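Local coordinates for pseudoperoxidase (Leishmania major, PDB 5VIA), which binds heme b within a peroxidase-family fold but, as a pseudoperoxidase, probably lacks the ordinary peroxidase activity of its relatives, at residues Thr40-Ala45 with Thr139-Leu144; Tyr187-Leu192 with Arg258-Glu263; Ser22-Phe27 with Gly96-Asn101. All blocks are in the same frame, centred on the assembly; numbering follows the deposited sequence.

Contact 1 of 3, residues Thr40-Ala45 with Thr139-Leu144. With HEM (protoporphyrin IX containing Fe), chain B.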
loop_
_atom_site.group_PDB
_atom_site.type_symbol
_atom_site.label_atom_id
_atom_site.label_comp_id
_atom_site.label_asym_id
_atom_site.label_seq_id
_atom_site.Cartn_x
_atom_site.Cartn_y
_atom_site.Cartn_z
ATOM N N THR A 40 2.310 -4.666 -0.907
ATOM C CA THR A 40 1.799 -5.959 -1.345
ATOM C C THR A 40 0.341 -6.212 -0.934
ATOM O O THR A 40 -0.395 -6.876 -1.656
ATOM C CB THR A 40 2.702 -7.073 -0.830
ATOM O OG1 THR A 40 4.031 -6.848 -1.319
ATOM C CG2 THR A 40 2.238 -8.407 -1.339
ATOM N N ALA A 41 -0.083 -5.688 0.212
ATOM C CA ALA A 41 -1.476 -5.880 0.618
ATOM C C ALA A 41 -2.388 -5.174 -0.371
ATOM O O ALA A 41 -3.478 -5.669 -0.684
ATOM C CB ALA A 41 -1.711 -5.372 2.014
ATOM N N PHE A 42 -1.949 -4.005 -0.839
ATOM C CA PHE A 42 -2.682 -3.262 -1.858
ATOM C C PHE A 42 -2.613 -3.929 -3.229
ATOM O O PHE A 42 -3.637 -4.045 -3.922
ATOM C CB PHE A 42 -2.217 -1.789 -1.939
ATOM C CG PHE A 42 -2.762 -1.050 -3.138
ATOM C CD1 PHE A 42 -4.140 -0.945 -3.346
ATOM C CD2 PHE A 42 -1.907 -0.460 -4.056
ATOM C CE1 PHE A 42 -4.645 -0.266 -4.452
ATOM C CE2 PHE A 42 -2.400 0.213 -5.160
ATOM C CZ PHE A 42 -3.774 0.309 -5.363
ATOM N N VAL A 43 -1.418 -4.358 -3.637
ATOM C CA VAL A 43 -1.276 -5.093 -4.895
ATOM C C VAL A 43 -2.282 -6.257 -4.953
ATOM O O VAL A 43 -3.014 -6.416 -5.944
ATOM C CB VAL A 43 0.165 -5.640 -5.070
ATOM C CG1 VAL A 43 0.288 -6.392 -6.358
ATOM C CG2 VAL A 43 1.182 -4.494 -5.038
ATOM N N LEU A 44 -2.338 -7.050 -3.881
ATOM C CA LEU A 44 -3.196 -8.235 -3.871
ATOM C C LEU A 44 -4.664 -7.836 -3.948
ATOM O O LEU A 44 -5.420 -8.396 -4.735
ATOM C CB LEU A 44 -2.926 -9.071 -2.619
ATOM C CG LEU A 44 -1.545 -9.756 -2.630
ATOM C CD1 LEU A 44 -1.289 -10.481 -1.323
ATOM C CD2 LEU A 44 -1.440 -10.715 -3.805
ATOM N N ALA A 45 -5.051 -6.853 -3.144
ATOM C CA ALA A 45 -6.440 -6.405 -3.099
ATOM C C ALA A 45 -6.856 -5.780 -4.418
ATOM O O ALA A 45 -7.976 -6.006 -4.884
ATOM C CB ALA A 45 -6.639 -5.426 -1.966
ATOM N N THR A 139 -11.893 5.525 -7.987
ATOM C CA THR A 139 -12.475 4.316 -8.584
ATOM C C THR A 139 -11.796 3.066 -8.034
ATOM O O THR A 139 -12.453 2.093 -7.634
ATOM C CB THR A 139 -12.350 4.341 -10.116
ATOM O OG1 THR A 139 -13.156 5.409 -10.638
ATOM C CG2 THR A 139 -12.804 3.007 -10.736
ATOM N N ILE A 140 -10.468 3.105 -7.989
ATOM C CA ILE A 140 -9.717 1.976 -7.491
ATOM C C ILE A 140 -9.921 1.789 -5.993
ATOM O O ILE A 140 -10.245 0.688 -5.546
ATOM C CB ILE A 140 -8.205 2.131 -7.798
ATOM C CG1 ILE A 140 -7.989 2.207 -9.314
ATOM C CG2 ILE A 140 -7.441 0.975 -7.192
ATOM C CD1 ILE A 140 -6.571 2.543 -9.725
ATOM N N LEU A 141 -9.730 2.856 -5.215
ATOM C CA LEU A 141 -9.720 2.729 -3.763
ATOM C C LEU A 141 -11.094 2.351 -3.182
ATOM O O LEU A 141 -11.180 1.529 -2.268
ATOM C CB LEU A 141 -9.179 3.997 -3.105
ATOM C CG LEU A 141 -7.716 4.362 -3.431
ATOM C CD1 LEU A 141 -7.258 5.548 -2.600
ATOM C CD2 LEU A 141 -6.781 3.179 -3.209
ATOM N N HIS A 142 -12.161 2.942 -3.712
ATOM C CA HIS A 142 -13.500 2.633 -3.208
ATOM C C HIS A 142 -13.767 1.143 -3.397
ATOM O O HIS A 142 -14.472 0.517 -2.594
ATOM C CB HIS A 142 -14.567 3.451 -3.940
ATOM C CG HIS A 142 -14.701 4.867 -3.457
ATOM N ND1 HIS A 142 -15.142 5.183 -2.188
ATOM C CD2 HIS A 142 -14.503 6.048 -4.091
ATOM C CE1 HIS A 142 -15.186 6.496 -2.053
ATOM N NE2 HIS A 142 -14.812 7.048 -3.195
ATOM N N ALA A 143 -13.188 0.573 -4.453
ATOM C CA ALA A 143 -13.452 -0.814 -4.816
ATOM C C ALA A 143 -12.730 -1.852 -3.947
ATOM O O ALA A 143 -12.946 -3.051 -4.111
ATOM C CB ALA A 143 -13.141 -1.032 -6.300
ATOM N N LEU A 144 -11.888 -1.393 -3.025
ATOM C CA LEU A 144 -11.153 -2.275 -2.118
ATOM C C LEU A 144 -11.984 -2.613 -0.883
ATOM O O LEU A 144 -11.525 -2.411 0.241
ATOM C CB LEU A 144 -9.837 -1.603 -1.688
ATOM C CG LEU A 144 -8.922 -1.113 -2.829
ATOM C CD1 LEU A 144 -7.636 -0.512 -2.285
ATOM C CD2 LEU A 144 -8.578 -2.246 -3.771
HETATM C CHA HEM B . 4.796 3.024 -3.403
HETATM C CHB HEM B . 1.698 5.350 -6.361
HETATM C CHC HEM B . -1.946 3.418 -3.799
HETATM C CHD HEM B . 1.158 1.727 -0.440
HETATM C C1A HEM B . 4.258 3.738 -4.446
HETATM C C2A HEM B . 5.022 4.258 -5.558
HETATM C C3A HEM B . 4.187 4.891 -6.376
HETATM C C4A HEM B . 2.843 4.807 -5.810
HETATM C CMA HEM B . 4.564 5.599 -7.690
HETATM C CAA HEM B . 6.538 4.055 -5.770
HETATM C CBA HEM B . 6.648 2.598 -6.259
HETATM C CGA HEM B . 8.073 2.167 -6.527
HETATM O O1A HEM B . 8.723 2.771 -7.415
HETATM O O2A HEM B . 8.544 1.194 -5.876
HETATM C C1B HEM B . 0.420 5.023 -5.957
HETATM C C2B HEM B . -0.822 5.468 -6.546
HETATM C C3B HEM B . -1.843 4.926 -5.865
HETATM C C4B HEM B . -1.275 4.140 -4.771
HETATM C CMB HEM B . -0.928 6.379 -7.778
HETATM C CAB HEM B . -3.333 5.176 -6.212
HETATM C CBB HEM B . -4.290 4.285 -5.929
HETATM C C1C HEM B . -1.442 2.803 -2.667
HETATM C C2C HEM B . -2.218 2.154 -1.601
HETATM C C3C HEM B . -1.340 1.684 -0.674
HETATM C C4C HEM B . 0.001 2.026 -1.127
HETATM C CMC HEM B . -3.769 2.043 -1.607
HETATM C CAC HEM B . -1.530 0.899 0.644
HETATM C CBC HEM B . -2.710 0.402 1.042
HETATM C C1D HEM B . 2.433 1.930 -0.906
HETATM C C2D HEM B . 3.647 1.595 -0.190
HETATM C C3D HEM B . 4.787 2.004 -1.115
HETATM C C4D HEM B . 4.143 2.543 -2.295
HETATM C CMD HEM B . 3.767 0.959 1.212
HETATM C CAD HEM B . 6.307 1.842 -0.849
HETATM C CBD HEM B . 6.649 0.435 -1.355
HETATM C CGD HEM B . 8.121 0.130 -1.205
HETATM O O1D HEM B . 8.583 -0.909 -1.763
HETATM O O2D HEM B . 8.821 0.929 -0.533
HETATM N NA HEM B . 2.926 4.097 -4.624
HETATM N NB HEM B . 0.111 4.226 -4.876
HETATM N NC HEM B . -0.087 2.704 -2.336
HETATM N ND HEM B . 2.762 2.498 -2.134
HETATM FE FE HEM B . 1.441 3.351 -3.549
#
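Phe-42 projects from helix 33-49 into the angle between the heme and Leu-144, and its ring supplies most of what this helix offers to residues 139-144. Its CB starts beside the vinyl group of pyrrole C, 3.7 Å from HEM CBC. From there CG lies anti to the backbone N (chi1 170°), over heme pyrrole C, where HEM C2C and the methyl HEM CMC are its nearest neighbours. The ring runs almost parallel to the porphyrin plane. On one flank CD1 sits 3.5 Å from HEM CMC, which lies over one face of the ring, displaced toward the rim. The other flank follows the macrocycle outward: CD2 is over HEM C1C, and CE2 reaches the meso carbon HEM CHC at 3.5 Å. CZ, at the tip, has HEM CHC and HEM CBB, the end of the pyrrole B vinyl, on one side.

Helix 33-49 probably corresponds to the distal helix of the heme peroxidase fold, where Phe-42 would occupy the place of the distal aromatic residue. Phe-42 also touches Cys-60, the axial iron ligand that accompanies His-159.

The partners from 139-144 gather mainly at the ring's outer rim. Leu-144 crosses Phe-42 at about a right angle and brings CD1 near the ring plane, 3.7 Å from Phe-42 CD1 and close to CE1. Ile-140 CG2 approaches the same rim further out, 4.1 Å from Phe-42 CE1. Leu-141 CD2 comes obliquely to the ring and contacts HEM CMC at 3.6 Å, so this heme methyl meets both side chains, from directions about a right angle apart. The other branch of Leu-144 turns to helix 33-49, with CD2 4.1 Å from Ala-45 CB and near the carbonyl of Ala-45. On the same helix, Ala-41 and Ala-45 pack against Met-277 of helix 263-279.

Contact 2 of 3, residues Tyr187-Leu192 with Arg258-Glu263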
loop_
_atom_site.group_PDB
_atom_site.type_symbol
_atom_site.label_atom_id
_atom_site.label_comp_id
_atom_site.label_asym_id
_atom_site.label_seq_id
_atom_site.Cartn_x
_atom_site.Cartn_y
_atom_site.Cartn_z
ATOM N N TYR A 187 2.229 12.430 5.591
ATOM C CA TYR A 187 1.845 12.461 4.181
ATOM C C TYR A 187 0.936 13.656 3.857
ATOM O O TYR A 187 1.203 14.427 2.926
ATOM C CB TYR A 187 1.149 11.136 3.825
ATOM C CG TYR A 187 0.449 11.111 2.486
ATOM C CD1 TYR A 187 1.158 10.916 1.300
ATOM C CD2 TYR A 187 -0.929 11.260 2.404
ATOM C CE1 TYR A 187 0.502 10.888 0.060
ATOM C CE2 TYR A 187 -1.589 11.231 1.176
ATOM C CZ TYR A 187 -0.871 11.046 0.012
ATOM O OH TYR A 187 -1.537 11.026 -1.196
ATOM N N TYR A 188 -0.128 13.816 4.641
ATOM C CA TYR A 188 -1.078 14.904 4.428
ATOM C C TYR A 188 -0.446 16.269 4.646
ATOM O O TYR A 188 -0.713 17.219 3.899
ATOM C CB TYR A 188 -2.279 14.725 5.363
ATOM C CG TYR A 188 -2.805 13.320 5.295
ATOM C CD1 TYR A 188 -3.483 12.880 4.171
ATOM C CD2 TYR A 188 -2.586 12.423 6.332
ATOM C CE1 TYR A 188 -3.943 11.586 4.082
ATOM C CE2 TYR A 188 -3.052 11.125 6.259
ATOM C CZ TYR A 188 -3.725 10.713 5.128
ATOM O OH TYR A 188 -4.178 9.424 5.029
ATOM N N GLN A 189 0.376 16.368 5.684
ATOM C CA GLN A 189 1.032 17.623 6.012
ATOM C C GLN A 189 1.992 17.984 4.887
ATOM O O GLN A 189 2.109 19.149 4.506
ATOM C CB GLN A 189 1.778 17.496 7.348
ATOM C CG GLN A 189 0.868 17.128 8.529
ATOM C CD GLN A 189 1.632 16.755 9.786
ATOM O OE1 GLN A 189 2.848 16.554 9.756
ATOM N NE2 GLN A 189 0.921 16.657 10.901
ATOM N N PHE A 190 2.665 16.968 4.350
ATOM C CA PHE A 190 3.652 17.169 3.290
ATOM C C PHE A 190 2.998 17.676 2.003
ATOM O O PHE A 190 3.463 18.662 1.414
ATOM C CB PHE A 190 4.422 15.875 3.021
ATOM C CG PHE A 190 5.563 16.040 2.058
ATOM C CD1 PHE A 190 6.831 16.384 2.514
ATOM C CD2 PHE A 190 5.365 15.866 0.693
ATOM C CE1 PHE A 190 7.875 16.537 1.631
ATOM C CE2 PHE A 190 6.405 16.026 -0.194
ATOM C CZ PHE A 190 7.658 16.354 0.272
ATOM N N LEU A 191 1.927 17.003 1.575
ATOM C CA LEU A 191 1.195 17.403 0.370
ATOM C C LEU A 191 0.729 18.854 0.446
ATOM O O LEU A 191 0.966 19.637 -0.479
ATOM C CB LEU A 191 -0.011 16.487 0.115
ATOM C CG LEU A 191 0.262 15.049 -0.334
ATOM C CD1 LEU A 191 -1.016 14.402 -0.839
ATOM C CD2 LEU A 191 1.330 14.972 -1.395
ATOM N N LEU A 192 0.075 19.206 1.552
ATOM C CA LEU A 192 -0.448 20.558 1.751
ATOM C C LEU A 192 0.673 21.593 1.743
ATOM O O LEU A 192 0.506 22.693 1.206
ATOM C CB LEU A 192 -1.240 20.648 3.064
ATOM C CG LEU A 192 -2.540 19.827 3.160
ATOM C CD1 LEU A 192 -3.127 19.861 4.572
ATOM C CD2 LEU A 192 -3.578 20.307 2.151
ATOM N N ARG A 258 -7.964 17.676 7.376
ATOM C CA ARG A 258 -8.378 17.122 8.658
ATOM C C ARG A 258 -7.377 16.111 9.236
ATOM O O ARG A 258 -7.097 16.141 10.438
ATOM C CB ARG A 258 -9.751 16.475 8.494
ATOM C CG ARG A 258 -10.336 15.860 9.730
ATOM C CD ARG A 258 -11.858 15.837 9.616
ATOM N NE ARG A 258 -12.427 17.104 10.063
ATOM C CZ ARG A 258 -12.857 17.330 11.300
ATOM N NH1 ARG A 258 -12.800 16.365 12.214
ATOM N NH2 ARG A 258 -13.348 18.519 11.620
ATOM N N TYR A 259 -6.847 15.230 8.385
ATOM C CA TYR A 259 -5.912 14.190 8.811
ATOM C C TYR A 259 -4.558 14.800 9.142
ATOM O O TYR A 259 -3.818 14.275 9.969
ATOM C CB TYR A 259 -5.750 13.116 7.725
ATOM C CG TYR A 259 -6.967 12.208 7.518
ATOM C CD1 TYR A 259 -7.973 12.116 8.474
ATOM C CD2 TYR A 259 -7.091 11.439 6.369
ATOM C CE1 TYR A 259 -9.074 11.276 8.286
ATOM C CE2 TYR A 259 -8.190 10.592 6.170
ATOM C CZ TYR A 259 -9.172 10.521 7.131
ATOM O OH TYR A 259 -10.263 9.688 6.935
ATOM N N ALA A 260 -4.238 15.911 8.488
ATOM C CA ALA A 260 -2.979 16.610 8.733
ATOM C C ALA A 260 -2.951 17.194 10.141
ATOM O O ALA A 260 -1.880 17.326 10.754
ATOM C CB ALA A 260 -2.778 17.718 7.702
ATOM N N ALA A 261 -4.134 17.548 10.642
ATOM C CA ALA A 261 -4.263 18.193 11.940
ATOM C C ALA A 261 -4.688 17.230 13.048
ATOM O O ALA A 261 -4.457 17.510 14.230
ATOM C CB ALA A 261 -5.257 19.343 11.852
ATOM N N ASP A 262 -5.327 16.122 12.664
ATOM C CA ASP A 262 -5.985 15.224 13.618
ATOM C C ASP A 262 -5.491 13.788 13.437
ATOM O O ASP A 262 -6.136 12.972 12.765
ATOM C CB ASP A 262 -7.516 15.296 13.454
ATOM C CG ASP A 262 -8.268 14.652 14.609
ATOM O OD1 ASP A 262 -7.671 13.814 15.323
ATOM O OD2 ASP A 262 -9.461 14.977 14.808
ATOM N N GLU A 263 -4.349 13.480 14.045
ATOM C CA GLU A 263 -3.732 12.163 13.885
ATOM C C GLU A 263 -4.604 11.055 14.462
ATOM O O GLU A 263 -4.646 9.947 13.927
ATOM C CB GLU A 263 -2.351 12.132 14.547
ATOM C CG GLU A 263 -1.590 10.849 14.249
ATOM C CD GLU A 263 -0.135 10.934 14.659
ATOM O OE1 GLU A 263 0.195 11.757 15.546
ATOM O OE2 GLU A 263 0.668 10.167 14.085
#
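Tyr-188 and Tyr-259 form a T-shaped (edge-to-face) aromatic pair between helix 186-194 and the last turns of helix 250-261, with Tyr-188 about 8 Å, side chain to side chain, from the axial heme ligand His-159. Tyr-259 directs its edge at the face of Tyr-188, the planes meeting at 63° with 5.3 Å between centroids. The approach begins at Tyr-259 CB, which makes a CH-pi contact over that face and lies 3.5 Å from Tyr-188 CD2. Further out, Tyr-259 CD2 comes to 3.7 Å from Tyr-188 CZ. Tyr-187 CD2 covers the opposite face of Tyr-188, so the ring is sandwiched. The phenol ends are anchored separately, Tyr-188 OH on Val-153 O and Tyr-259 OH on Ala-150 O.

Gln-189 and Ala-260 mark the closest approach of the two backbones, their CA atoms 5.0 Å apart. Ala-260 CB is lodged among Tyr-188 CB, Gln-189 CG and Leu-192 CD1, the last at 3.8 Å. Beside it Gln-189, extended beyond CG (chi2 169°), carries its amide across to the other helix. Gln-189 NE2 donates to Ala-260 O at 2.9 Å, almost straight at 174° and within both the amide and the carbonyl plane. The bond would hold the amide in this rotation, and its donor meets a carbonyl in the final turn, where the helix end would be expected to carry partial negative charge.

Contact 3 of 3, residues Ser22-Phe27 with Gly96-Asn101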
loop_
_atom_site.group_PDB
_atom_site.type_symbol
_atom_site.label_atom_id
_atom_site.label_comp_id
_atom_site.label_asym_id
_atom_site.label_seq_id
_atom_site.Cartn_x
_atom_site.Cartn_y
_atom_site.Cartn_z
ATOM N N SER A 22 7.418 -13.148 13.566
ATOM C CA SER A 22 8.356 -13.776 12.639
ATOM C C SER A 22 8.633 -12.866 11.439
ATOM O O SER A 22 9.764 -12.764 10.983
ATOM C CB SER A 22 7.825 -15.131 12.164
ATOM O OG SER A 22 7.524 -15.992 13.251
ATOM N N ALA A 23 7.605 -12.202 10.932
ATOM C CA ALA A 23 7.811 -11.253 9.843
ATOM C C ALA A 23 8.648 -10.051 10.301
ATOM O O ALA A 23 9.540 -9.594 9.580
ATOM C CB ALA A 23 6.479 -10.803 9.265
ATOM N N CYS A 24 8.361 -9.542 11.498
ATOM C CA CYS A 24 9.109 -8.414 12.053
ATOM C C CYS A 24 10.609 -8.677 12.154
ATOM O O CYS A 24 11.416 -7.778 11.902
ATOM C CB CYS A 24 8.573 -8.052 13.433
ATOM S SG CYS A 24 7.061 -7.085 13.384
ATOM N N LYS A 25 10.978 -9.898 12.533
ATOM C CA LYS A 25 12.390 -10.258 12.649
ATOM C C LYS A 25 13.079 -10.204 11.286
ATOM O O LYS A 25 14.231 -9.774 11.183
ATOM C CB LYS A 25 12.545 -11.639 13.296
ATOM C CG LYS A 25 11.880 -11.746 14.674
ATOM C CD LYS A 25 12.412 -12.927 15.481
ATOM C CE LYS A 25 11.879 -12.929 16.926
ATOM N NZ LYS A 25 10.520 -13.557 17.062
ATOM N N GLN A 26 12.365 -10.625 10.244
ATOM C CA GLN A 26 12.873 -10.530 8.877
ATOM C C GLN A 26 13.110 -9.064 8.503
ATOM O O GLN A 26 14.145 -8.713 7.922
ATOM C CB GLN A 26 11.903 -11.197 7.892
ATOM C CG GLN A 26 11.885 -12.727 7.976
ATOM C CD GLN A 26 13.262 -13.339 7.763
ATOM O OE1 GLN A 26 14.034 -12.884 6.915
ATOM N NE2 GLN A 26 13.582 -14.363 8.548
ATOM N N PHE A 27 12.158 -8.212 8.874
ATOM C CA PHE A 27 12.254 -6.780 8.626
ATOM C C PHE A 27 13.423 -6.155 9.374
ATOM O O PHE A 27 13.944 -5.122 8.958
ATOM C CB PHE A 27 10.949 -6.080 9.019
ATOM C CG PHE A 27 9.761 -6.540 8.231
ATOM C CD1 PHE A 27 9.926 -7.079 6.956
ATOM C CD2 PHE A 27 8.483 -6.450 8.762
ATOM C CE1 PHE A 27 8.825 -7.523 6.223
ATOM C CE2 PHE A 27 7.383 -6.885 8.037
ATOM C CZ PHE A 27 7.551 -7.418 6.763
ATOM N N GLY A 96 4.406 -5.174 8.722
ATOM C CA GLY A 96 5.079 -4.031 8.118
ATOM C C GLY A 96 4.663 -2.733 8.790
ATOM O O GLY A 96 5.502 -1.874 9.090
ATOM N N ILE A 97 3.361 -2.580 9.028
ATOM C CA ILE A 97 2.858 -1.398 9.717
ATOM C C ILE A 97 3.470 -1.292 11.115
ATOM O O ILE A 97 3.943 -0.219 11.526
ATOM C CB ILE A 97 1.319 -1.432 9.838
ATOM C CG1 ILE A 97 0.670 -1.451 8.453
ATOM C CG2 ILE A 97 0.811 -0.230 10.622
ATOM C CD1 ILE A 97 -0.815 -1.783 8.490
ATOM N N LYS A 98 3.434 -2.397 11.856
ATOM C CA LYS A 98 4.034 -2.462 13.186
ATOM C C LYS A 98 5.503 -2.068 13.152
ATOM O O LYS A 98 5.974 -1.279 13.989
ATOM C CB LYS A 98 3.914 -3.889 13.741
ATOM C CG LYS A 98 4.452 -4.085 15.152
ATOM C CD LYS A 98 4.277 -5.538 15.595
ATOM C CE LYS A 98 4.530 -5.731 17.090
ATOM N NZ LYS A 98 5.933 -5.537 17.498
ATOM N N TYR A 99 6.233 -2.634 12.196
ATOM C CA TYR A 99 7.669 -2.375 12.112
ATOM C C TYR A 99 7.910 -0.893 11.847
ATOM O O TYR A 99 8.848 -0.308 12.374
ATOM C CB TYR A 99 8.339 -3.248 11.038
ATOM C CG TYR A 99 9.812 -2.920 10.847
ATOM C CD1 TYR A 99 10.775 -3.416 11.714
ATOM C CD2 TYR A 99 10.227 -2.089 9.809
ATOM C CE1 TYR A 99 12.113 -3.109 11.550
ATOM C CE2 TYR A 99 11.562 -1.768 9.636
ATOM C CZ TYR A 99 12.498 -2.281 10.504
ATOM O OH TYR A 99 13.823 -1.954 10.330
ATOM N N LEU A 100 7.035 -0.285 11.054
ATOM C CA LEU A 100 7.192 1.119 10.697
ATOM C C LEU A 100 6.438 2.075 11.633
ATOM O O LEU A 100 6.084 3.193 11.236
ATOM C CB LEU A 100 6.787 1.340 9.241
ATOM C CG LEU A 100 7.648 0.563 8.243
ATOM C CD1 LEU A 100 7.086 0.692 6.847
ATOM C CD2 LEU A 100 9.106 1.045 8.296
ATOM N N ASN A 101 6.224 1.640 12.871
ATOM C CA ASN A 101 5.631 2.489 13.911
ATOM C C ASN A 101 4.248 3.014 13.528
ATOM O O ASN A 101 3.856 4.100 13.947
ATOM C CB ASN A 101 6.567 3.657 14.257
ATOM C CG ASN A 101 6.434 4.108 15.705
ATOM O OD1 ASN A 101 5.843 3.402 16.533
ATOM N ND2 ASN A 101 6.996 5.284 16.025
#
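Tyr-99 CG, anti to its backbone N (chi1 175°), starts the tyrosine ring toward helix 16-29, while Phe-27 CG, anti to its carbonyl carbon (chi1 -62°), starts the phenyl ring toward Gly-96. Phe-27 CB, placed by the backbone, lies over the Tyr-99 ring, 3.9 Å from its centroid and close to the ring normal, in a CH-pi contact offset slightly toward the rim. The Phe-27 ring follows with its edge toward the same face, an offset edge-to-face pair whose planes make 60° and whose centroids are 6.0 Å apart.

Beyond CB the phenyl group turns to the backbone of the other helix. CD2 passes Tyr-99 CB at 3.9 Å, and CE2 reaches the main chain of Gly-96, 3.5 Å from its N and nearly as close to its CA. Ala-23 O of its own helix lies over one face of the Phe-27 ring. On the outer side of the contact Cys-24 SG rests against the aliphatic part of Lys-98, 3.9 Å from CD, while the lysine chain bends only at its last torsion. Just past Tyr-99 the helix ends in a Schellman motif: Asn-101, with positive phi, is the C' residue, and its N bonds to Lys-98 O.

Helix 16-29 thus lies against the C-terminal part of helix 85-99, with Ala-95 of the latter also touching Ala-23, Cys-24 and Phe-27. Two further helices join the packing, helix 33-49 through Ser-37 on Phe-27 and Ala-34 on Tyr-99, and helix 67-79 through Ile-72 on Phe-27.

How the contacts relate
From the N terminus the chain passes first through 22-27 and then, one helix later, through 40-45, which opens contact 1 while contact 3 is still pending. Segment 96-101 closes contact 3, and 139-144 closes contact 1 afterwards, so these two loops cross. Contact 2 opens at 187-192, after both have closed, and spans the three-stranded antiparallel sheet before ending at 258-263. Contact 3 ties the first helix to helix 85-99, contact 1 joins helix 33-49 to helix 137-142 and the turn after it beside the heme, and contact 2 pairs helix 186-194 with helix 250-261. The three centres stand 21 to 24 Å apart, and none of the contacts touches another.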